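Local coordinates for DNA translocase coupling protein (Clostridium perfringens, PDB 6O1W) that probably binds DNA and ATP as an FtsK/SpoIIIE-family translocase, the coupling protein for conjugative transfer of plasmid pCW3, at residues R8-Y12 against L31-I35; E106-V112 against K123-N127. All blocks are in the same frame, centred on the assembly; numbering follows the deposited sequence.

Overall arrangement
The two contacts belong to different parts of the chain and do not touch: their centres lie about 42 Å apart and their nearest atoms about 25 Å apart. Contact 1 packs helix 7-18 on the edge strand of a four-stranded antiparallel sheet, about 33 Å from the centre of the chain. Contact 2, about 16 Å from that centre, pairs the open end of a β-hairpin at the edge of the large mixed sheet in the FtsK/SpoIIIE-type P-loop ATPase part. Each borders a different glucose molecule, through I35 and K123 respectively. In contact 2 the I124 side chain is also about 10 Å from that of A340, which contacts ATP in another structure of this protein, though no nucleotide is bound here.

Contact 1: R8-Y12 against L31-I35; sequences RNAEY and LKSFI. With BGC (beta-D-glucopyranose), chain D.
Residues 8-12 are a turn of α-helix, with Y12 N donating to R8 O at 2.8 Å, and cross strand 31-35 at 125° between N-to-C directions, the axes approaching to 10.5 Å. N9 and L31 have the nearest CA atoms, 6.9 Å apart. The strand is extended except at K32 (phi/psi -94/-40), where a classic β bulge with S33 lies opposite T46. This is helix-on-sheet packing: helix 7-18 lies against edge strand 30-36 of a four-stranded antiparallel sheet. R8, Y12, L31 and F34 all point across the interface. R8 (ttm, chi4 -81°) lays its guanidinium on the F34 ring (chi1 t, chi2 -80°) in a cation-pi stack, centres 4.0 Å apart and planes at 27°; its CD adds a CH-pi contact 3.9 Å from the ring centroid. Y12 (chi1 m) meets CD1 of L31 (tp) through CE2 at 3.7 Å, while its OH comes 3.3 Å from F34 CE2. One water donates to N9 OD1 (2.8 Å) and accepts from L31 N (3.1 Å). I35 O lies 3.4 Å from glucose C6.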
ATOM      1  N   ARG A   8       3.781 -13.288 -31.640  1.00 52.59           N
ATOM      2  CA  ARG A   8       3.312 -11.925 -31.400  1.00 52.44           C
ATOM      3  C   ARG A   8       3.231 -11.071 -32.682  1.00 56.56           C
ATOM      4  O   ARG A   8       2.174 -10.488 -32.947  1.00 55.33           O
ATOM      5  CB  ARG A   8       4.155 -11.246 -30.312  1.00 52.60           C
ATOM      6  CG  ARG A   8       3.377 -10.156 -29.605  1.00 64.48           C
ATOM      7  CD  ARG A   8       3.971  -9.774 -28.269  1.00 70.31           C
ATOM      8  NE  ARG A   8       3.628 -10.706 -27.190  1.00 72.67           N
ATOM      9  CZ  ARG A   8       2.478 -10.704 -26.518  1.00 82.37           C
ATOM     10  NH1 ARG A   8       1.507  -9.860 -26.850  1.00 68.16           N
ATOM     11  NH2 ARG A   8       2.280 -11.563 -25.531  1.00 67.23           N
ATOM     12  N   ASN A   9       4.313 -11.050 -33.498  1.00 52.26           N
ATOM     13  CA  ASN A   9       4.319 -10.310 -34.762  1.00 51.96           C
ATOM     14  C   ASN A   9       3.272 -10.844 -35.733  1.00 51.44           C
ATOM     15  O   ASN A   9       2.558 -10.049 -36.327  1.00 50.91           O
ATOM     16  CB  ASN A   9       5.714 -10.266 -35.414  1.00 56.01           C
ATOM     17  CG  ASN A   9       6.456  -8.973 -35.156  1.00 81.21           C
ATOM     18  OD1 ASN A   9       5.888  -7.869 -35.180  1.00 74.75           O
ATOM     19  ND2 ASN A   9       7.748  -9.079 -34.914  1.00 72.90           N
ATOM     20  N   ALA A  10       3.135 -12.176 -35.831  1.00 45.90           N
ATOM     21  CA  ALA A  10       2.145 -12.830 -36.692  1.00 45.16           C
ATOM     22  C   ALA A  10       0.735 -12.498 -36.228  1.00 44.75           C
ATOM     23  O   ALA A  10      -0.116 -12.220 -37.057  1.00 41.87           O
ATOM     24  CB  ALA A  10       2.350 -14.337 -36.674  1.00 46.35           C
ATOM     25  N   GLU A  11       0.520 -12.486 -34.895  1.00 41.75           N
ATOM     26  CA  GLU A  11      -0.749 -12.181 -34.250  1.00 41.30           C
ATOM     27  C   GLU A  11      -1.129 -10.720 -34.477  1.00 40.66           C
ATOM     28  O   GLU A  11      -2.268 -10.464 -34.820  1.00 37.64           O
ATOM     29  CB  GLU A  11      -0.684 -12.516 -32.751  1.00 43.38           C
ATOM     30  CG  GLU A  11      -2.007 -12.354 -32.003  1.00 59.46           C
ATOM     31  CD  GLU A  11      -1.946 -11.847 -30.568  1.00 85.51           C
ATOM     32  OE1 GLU A  11      -0.856 -11.886 -29.952  1.00 79.39           O
ATOM     33  OE2 GLU A  11      -3.007 -11.417 -30.057  1.00 79.74           O
ATOM     34  N   TYR A  12      -0.185  -9.768 -34.307  1.00 37.30           N
ATOM     35  CA  TYR A  12      -0.484  -8.340 -34.516  1.00 36.21           C
ATOM     36  C   TYR A  12      -0.797  -8.056 -35.959  1.00 37.54           C
ATOM     37  O   TYR A  12      -1.786  -7.377 -36.244  1.00 36.71           O
ATOM     38  CB  TYR A  12       0.671  -7.444 -34.050  1.00 37.32           C
ATOM     39  CG  TYR A  12       0.832  -7.373 -32.551  1.00 40.10           C
ATOM     40  CD1 TYR A  12      -0.209  -7.726 -31.698  1.00 41.71           C
ATOM     41  CD2 TYR A  12       2.025  -6.954 -31.982  1.00 41.79           C
ATOM     42  CE1 TYR A  12      -0.061  -7.673 -30.317  1.00 42.36           C
ATOM     43  CE2 TYR A  12       2.176  -6.874 -30.605  1.00 43.34           C
ATOM     44  CZ  TYR A  12       1.130  -7.230 -29.775  1.00 48.76           C
ATOM     45  OH  TYR A  12       1.314  -7.168 -28.419  1.00 48.96           O
ATOM     46  N   LEU A  31       5.692  -3.557 -34.979  1.00 37.12           N
ATOM     47  CA  LEU A  31       6.079  -3.748 -33.586  1.00 36.75           C
ATOM     48  C   LEU A  31       7.565  -3.387 -33.432  1.00 43.17           C
ATOM     49  O   LEU A  31       8.423  -4.026 -34.058  1.00 42.01           O
ATOM     50  CB  LEU A  31       5.844  -5.200 -33.125  1.00 36.38           C
ATOM     51  CG  LEU A  31       6.247  -5.502 -31.667  1.00 40.56           C
ATOM     52  CD1 LEU A  31       5.316  -4.834 -30.684  1.00 39.75           C
ATOM     53  CD2 LEU A  31       6.326  -6.999 -31.410  1.00 43.18           C
ATOM     54  N   LYS A  32       7.851  -2.350 -32.625  1.00 40.21           N
ATOM     55  CA  LYS A  32       9.219  -1.906 -32.365  1.00 40.69           C
ATOM     56  C   LYS A  32       9.732  -2.564 -31.106  1.00 45.67           C
ATOM     57  O   LYS A  32      10.899  -2.959 -31.062  1.00 47.07           O
ATOM     58  CB  LYS A  32       9.306  -0.366 -32.250  1.00 43.49           C
ATOM     59  CG  LYS A  32       8.986   0.387 -33.553  1.00 49.86           C
ATOM     60  CD  LYS A  32       9.816  -0.063 -34.795  1.00 50.44           C
ATOM     61  CE  LYS A  32      11.260   0.406 -34.765  1.00 56.14           C
ATOM     62  NZ  LYS A  32      11.397   1.878 -34.958  1.00 49.19           N
ATOM     63  N   SER A  33       8.862  -2.683 -30.078  1.00 39.71           N
ATOM     64  CA  SER A  33       9.198  -3.310 -28.799  1.00 39.07           C
ATOM     65  C   SER A  33       7.981  -3.628 -27.953  1.00 40.67           C
ATOM     66  O   SER A  33       6.972  -2.919 -27.985  1.00 37.30           O
ATOM     67  CB  SER A  33      10.166  -2.447 -27.988  1.00 42.67           C
ATOM     68  OG  SER A  33       9.662  -1.149 -27.728  1.00 52.45           O
ATOM     69  N   PHE A  34       8.102  -4.708 -27.181  1.00 38.11           N
ATOM     70  CA  PHE A  34       7.106  -5.188 -26.240  1.00 37.43           C
ATOM     71  C   PHE A  34       7.879  -5.382 -24.926  1.00 42.53           C
ATOM     72  O   PHE A  34       8.704  -6.296 -24.841  1.00 41.60           O
ATOM     73  CB  PHE A  34       6.509  -6.512 -26.745  1.00 39.12           C
ATOM     74  CG  PHE A  34       5.335  -6.992 -25.925  1.00 41.28           C
ATOM     75  CD1 PHE A  34       5.531  -7.643 -24.708  1.00 45.18           C
ATOM     76  CD2 PHE A  34       4.034  -6.768 -26.350  1.00 42.79           C
ATOM     77  CE1 PHE A  34       4.446  -8.047 -23.927  1.00 46.10           C
ATOM     78  CE2 PHE A  34       2.951  -7.174 -25.570  1.00 46.79           C
ATOM     79  CZ  PHE A  34       3.164  -7.836 -24.376  1.00 45.33           C
ATOM     80  N   ILE A  35       7.667  -4.484 -23.937  1.00 39.68           N
ATOM     81  CA  ILE A  35       8.329  -4.506 -22.618  1.00 38.64           C
ATOM     82  C   ILE A  35       7.278  -4.806 -21.547  1.00 41.19           C
ATOM     83  O   ILE A  35       6.425  -3.979 -21.272  1.00 39.54           O
ATOM     84  CB  ILE A  35       9.117  -3.179 -22.312  1.00 41.41           C
ATOM     85  CG1 ILE A  35      10.199  -2.910 -23.393  1.00 42.08           C
ATOM     86  CG2 ILE A  35       9.755  -3.216 -20.895  1.00 40.25           C
ATOM     87  CD1 ILE A  35      10.891  -1.520 -23.328  1.00 46.50           C
TER
HETATM   88  C2  BGC D 502       7.364   2.135 -17.453  1.00 53.63           C
HETATM   89  C3  BGC D 502       8.082   1.134 -16.550  1.00 52.14           C
HETATM   90  C4  BGC D 502       7.581  -0.284 -16.803  1.00 52.83           C
HETATM   91  C5  BGC D 502       7.640  -0.611 -18.294  1.00 51.38           C
HETATM   92  C6  BGC D 502       7.018  -1.944 -18.643  1.00 49.05           C
HETATM   93  C1  BGC D 502       7.430   1.693 -18.911  1.00 54.67           C
HETATM   94  O1  BGC D 502       6.657   2.560 -19.668  1.00 55.92           O
HETATM   95  O2  BGC D 502       7.943   3.431 -17.350  1.00 57.08           O
HETATM   96  O3  BGC D 502       7.858   1.477 -15.184  1.00 49.75           O
HETATM   97  O4  BGC D 502       8.334  -1.237 -16.054  1.00 53.49           O
HETATM   98  O5  BGC D 502       6.906   0.375 -19.034  1.00 52.79           O
HETATM   99  O6  BGC D 502       5.609  -1.930 -18.440  1.00 47.04           O
HETATM  100  O   HOH W   1       5.447  -5.881 -37.085  1.00 49.24           O

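Contact 2: E106-V112 against K123-N127. With BGC (beta-D-glucopyranose), chain C.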
ATOM      1  N   GLU A 106      -7.446 -14.350   8.919  1.00 46.76           N
ATOM      2  CA  GLU A 106      -6.514 -15.464   9.101  1.00 46.47           C
ATOM      3  C   GLU A 106      -6.560 -15.992  10.503  1.00 49.53           C
ATOM      4  O   GLU A 106      -6.722 -15.234  11.466  1.00 47.74           O
ATOM      5  CB  GLU A 106      -5.078 -15.039   8.774  1.00 47.96           C
ATOM      6  CG  GLU A 106      -4.876 -14.616   7.329  1.00 60.32           C
ATOM      7  CD  GLU A 106      -5.004 -15.703   6.278  1.00 79.16           C
ATOM      8  OE1 GLU A 106      -4.304 -16.731   6.398  1.00 56.11           O
ATOM      9  OE2 GLU A 106      -5.793 -15.518   5.323  1.00 85.44           O
ATOM     10  N   GLU A 107      -6.354 -17.305  10.613  1.00 47.14           N
ATOM     11  CA  GLU A 107      -6.322 -18.066  11.860  1.00 47.41           C
ATOM     12  C   GLU A 107      -5.014 -17.788  12.584  1.00 50.40           C
ATOM     13  O   GLU A 107      -4.997 -17.621  13.813  1.00 51.30           O
ATOM     14  CB  GLU A 107      -6.526 -19.577  11.571  1.00 49.73           C
ATOM     15  CG  GLU A 107      -5.610 -20.186  10.503  1.00 68.42           C
ATOM     16  CD  GLU A 107      -6.028 -20.159   9.035  1.00 98.59           C
ATOM     17  OE1 GLU A 107      -6.797 -19.255   8.631  1.00 87.77           O
ATOM     18  OE2 GLU A 107      -5.562 -21.046   8.281  1.00 95.86           O
ATOM     19  N   GLN A 108      -3.930 -17.643  11.803  1.00 44.51           N
ATOM     20  CA  GLN A 108      -2.602 -17.356  12.312  1.00 43.67           C
ATOM     21  C   GLN A 108      -2.511 -15.908  12.822  1.00 45.73           C
ATOM     22  O   GLN A 108      -2.688 -14.957  12.054  1.00 45.67           O
ATOM     23  CB  GLN A 108      -1.559 -17.637  11.230  1.00 45.46           C
ATOM     24  CG  GLN A 108      -0.165 -17.932  11.777  1.00 52.22           C
ATOM     25  CD  GLN A 108       0.831 -18.091  10.664  1.00 68.69           C
ATOM     26  OE1 GLN A 108       0.594 -18.786   9.672  1.00 71.22           O
ATOM     27  NE2 GLN A 108       1.970 -17.441  10.797  1.00 51.94           N
ATOM     28  N   GLU A 109      -2.263 -15.755  14.133  1.00 39.14           N
ATOM     29  CA  GLU A 109      -2.129 -14.466  14.812  1.00 38.12           C
ATOM     30  C   GLU A 109      -1.000 -13.668  14.143  1.00 39.82           C
ATOM     31  O   GLU A 109       0.054 -14.231  13.869  1.00 40.68           O
ATOM     32  CB  GLU A 109      -1.829 -14.708  16.322  1.00 39.22           C
ATOM     33  CG  GLU A 109      -1.961 -13.475  17.201  1.00 44.35           C
ATOM     34  CD  GLU A 109      -0.858 -12.429  17.117  1.00 61.07           C
ATOM     35  OE1 GLU A 109       0.322 -12.801  16.926  1.00 53.78           O
ATOM     36  OE2 GLU A 109      -1.186 -11.225  17.228  1.00 54.69           O
ATOM     37  N   GLY A 110      -1.232 -12.391  13.870  1.00 34.72           N
ATOM     38  CA  GLY A 110      -0.225 -11.535  13.242  1.00 34.03           C
ATOM     39  C   GLY A 110      -0.211 -11.542  11.726  1.00 35.26           C
ATOM     40  O   GLY A 110       0.511 -10.756  11.113  1.00 35.08           O
ATOM     41  N   VAL A 111      -1.006 -12.413  11.108  1.00 30.49           N
ATOM     42  CA  VAL A 111      -1.124 -12.508   9.652  1.00 29.70           C
ATOM     43  C   VAL A 111      -2.370 -11.727   9.261  1.00 33.63           C
ATOM     44  O   VAL A 111      -3.466 -11.972   9.801  1.00 32.42           O
ATOM     45  CB  VAL A 111      -1.167 -13.976   9.094  1.00 33.35           C
ATOM     46  CG1 VAL A 111      -1.307 -13.988   7.571  1.00 33.39           C
ATOM     47  CG2 VAL A 111       0.084 -14.755   9.483  1.00 33.24           C
ATOM     48  N   VAL A 112      -2.190 -10.783   8.320  1.00 30.42           N
ATOM     49  CA  VAL A 112      -3.268  -9.961   7.776  1.00 30.52           C
ATOM     50  C   VAL A 112      -3.339 -10.090   6.242  1.00 35.59           C
ATOM     51  O   VAL A 112      -2.337 -10.392   5.603  1.00 33.22           O
ATOM     52  CB  VAL A 112      -3.191  -8.479   8.267  1.00 33.96           C
ATOM     53  CG1 VAL A 112      -3.172  -8.407   9.804  1.00 32.78           C
ATOM     54  CG2 VAL A 112      -1.988  -7.740   7.673  1.00 33.52           C
ATOM     55  N   LYS A 123      -0.886 -11.415   1.519  1.00 33.33           N
ATOM     56  CA  LYS A 123      -0.825 -11.644   2.978  1.00 33.32           C
ATOM     57  C   LYS A 123       0.434 -11.025   3.535  1.00 35.71           C
ATOM     58  O   LYS A 123       1.475 -11.030   2.867  1.00 34.85           O
ATOM     59  CB  LYS A 123      -0.877 -13.142   3.337  1.00 35.51           C
ATOM     60  CG  LYS A 123      -2.170 -13.837   2.893  1.00 44.90           C
ATOM     61  CD  LYS A 123      -2.285 -15.254   3.392  1.00 52.87           C
ATOM     62  CE  LYS A 123      -3.412 -15.965   2.688  1.00 73.26           C
ATOM     63  NZ  LYS A 123      -3.441 -17.416   3.015  1.00 89.90           N
ATOM     64  N   ILE A 124       0.319 -10.412   4.711  1.00 31.72           N
ATOM     65  CA  ILE A 124       1.436  -9.814   5.425  1.00 31.69           C
ATOM     66  C   ILE A 124       1.508 -10.510   6.785  1.00 35.55           C
ATOM     67  O   ILE A 124       0.516 -10.520   7.516  1.00 35.62           O
ATOM     68  CB  ILE A 124       1.319  -8.269   5.601  1.00 34.71           C
ATOM     69  CG1 ILE A 124       1.148  -7.525   4.260  1.00 35.18           C
ATOM     70  CG2 ILE A 124       2.522  -7.713   6.382  1.00 35.17           C
ATOM     71  CD1 ILE A 124       0.589  -6.090   4.417  1.00 28.22           C
ATOM     72  N   ASP A 125       2.674 -11.085   7.115  1.00 33.07           N
ATOM     73  CA  ASP A 125       2.939 -11.699   8.419  1.00 32.13           C
ATOM     74  C   ASP A 125       3.729 -10.671   9.230  1.00 33.43           C
ATOM     75  O   ASP A 125       4.941 -10.491   9.036  1.00 31.60           O
ATOM     76  CB  ASP A 125       3.724 -13.011   8.284  1.00 34.10           C
ATOM     77  CG  ASP A 125       3.985 -13.715   9.616  1.00 41.94           C
ATOM     78  OD1 ASP A 125       3.779 -13.084  10.675  1.00 42.15           O
ATOM     79  OD2 ASP A 125       4.392 -14.897   9.596  1.00 50.89           O
ATOM     80  N   LEU A 126       3.026  -9.995  10.149  1.00 29.82           N
ATOM     81  CA  LEU A 126       3.603  -8.956  10.990  1.00 29.19           C
ATOM     82  C   LEU A 126       4.755  -9.449  11.861  1.00 32.57           C
ATOM     83  O   LEU A 126       5.587  -8.628  12.225  1.00 31.36           O
ATOM     84  CB  LEU A 126       2.521  -8.244  11.819  1.00 29.39           C
ATOM     85  CG  LEU A 126       1.428  -7.516  11.016  1.00 32.48           C
ATOM     86  CD1 LEU A 126       0.448  -6.935  11.922  1.00 32.94           C
ATOM     87  CD2 LEU A 126       2.009  -6.410  10.159  1.00 34.37           C
ATOM     88  N   ASN A 127       4.889 -10.783  12.095  1.00 29.80           N
ATOM     89  CA  ASN A 127       6.044 -11.335  12.834  1.00 30.33           C
ATOM     90  C   ASN A 127       7.339 -11.299  11.976  1.00 36.66           C
ATOM     91  O   ASN A 127       8.436 -11.379  12.522  1.00 37.67           O
ATOM     92  CB  ASN A 127       5.750 -12.777  13.329  1.00 28.37           C
ATOM     93  CG  ASN A 127       4.623 -12.844  14.342  1.00 52.17           C
ATOM     94  OD1 ASN A 127       3.640 -13.574  14.187  1.00 54.47           O
ATOM     95  ND2 ASN A 127       4.720 -12.053  15.383  1.00 40.10           N
TER
HETATM   96  C2  BGC C 501       3.465 -11.606  -2.475  1.00 78.46           C
HETATM   97  C3  BGC C 501       2.251 -12.445  -2.851  1.00 79.89           C
HETATM   98  C4  BGC C 501       2.075 -13.576  -1.846  1.00 82.80           C
HETATM   99  C5  BGC C 501       1.676 -12.973  -0.503  1.00 78.12           C
HETATM  100  C6  BGC C 501       1.946 -13.872   0.690  1.00 79.17           C
HETATM  101  C1  BGC C 501       3.589 -11.441  -0.955  1.00 78.19           C
HETATM  102  O1  BGC C 501       4.640 -12.216  -0.492  1.00 78.79           O
HETATM  103  O2  BGC C 501       3.413 -10.328  -3.099  1.00 75.14           O
HETATM  104  O3  BGC C 501       2.396 -12.966  -4.168  1.00 81.24           O
HETATM  105  O4  BGC C 501       1.073 -14.498  -2.273  1.00 85.02           O
HETATM  106  O5  BGC C 501       2.343 -11.712  -0.280  1.00 79.01           O
HETATM  107  O6  BGC C 501       3.320 -13.951   1.059  1.00 75.56           O
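This is the open end of an antiparallel β-hairpin, formed by strands 111-116 and 121-125 at the edge of the mixed sheet of the P-loop ATPase domain. V112 and I124 make the hydrogen-bonded pair, with V112 N to I124 O and I124 N to V112 O both 2.8 Å; V111 faces D125 as the non-hydrogen-bonded pair, CA atoms 4.3 Å apart. L126 N continues the ladder to G110 O, again at 2.8 Å. The chain enters the hairpin through a type II turn from Q108 to V111, closed by V111 N to Q108 O at 3.2 Å. G110 is its third residue, and with phi at 88° a CB there would be jammed against the carbonyl O of E109. At the end of the second strand, D125 OD1 accepts from N127 N at 2.9 Å, an Asx turn. V112 CG2 packs on I124 CB at 3.9 Å, on a face that also meets L153 of helix 142-155 and I132. Q156 hydrogen-bonds G110 N and V111 O, and E109 pairs with R228. At the periphery E106 OE1 forms a salt bridge to K123 NZ at 3.6 Å, and K123 O lies 3.3 Å from O5 of a bound glucose. Main-chain hydrogen bonds thus hold the strands together, while apolar packing of V112 and I124, and probably the turn at G110, go with this particular register.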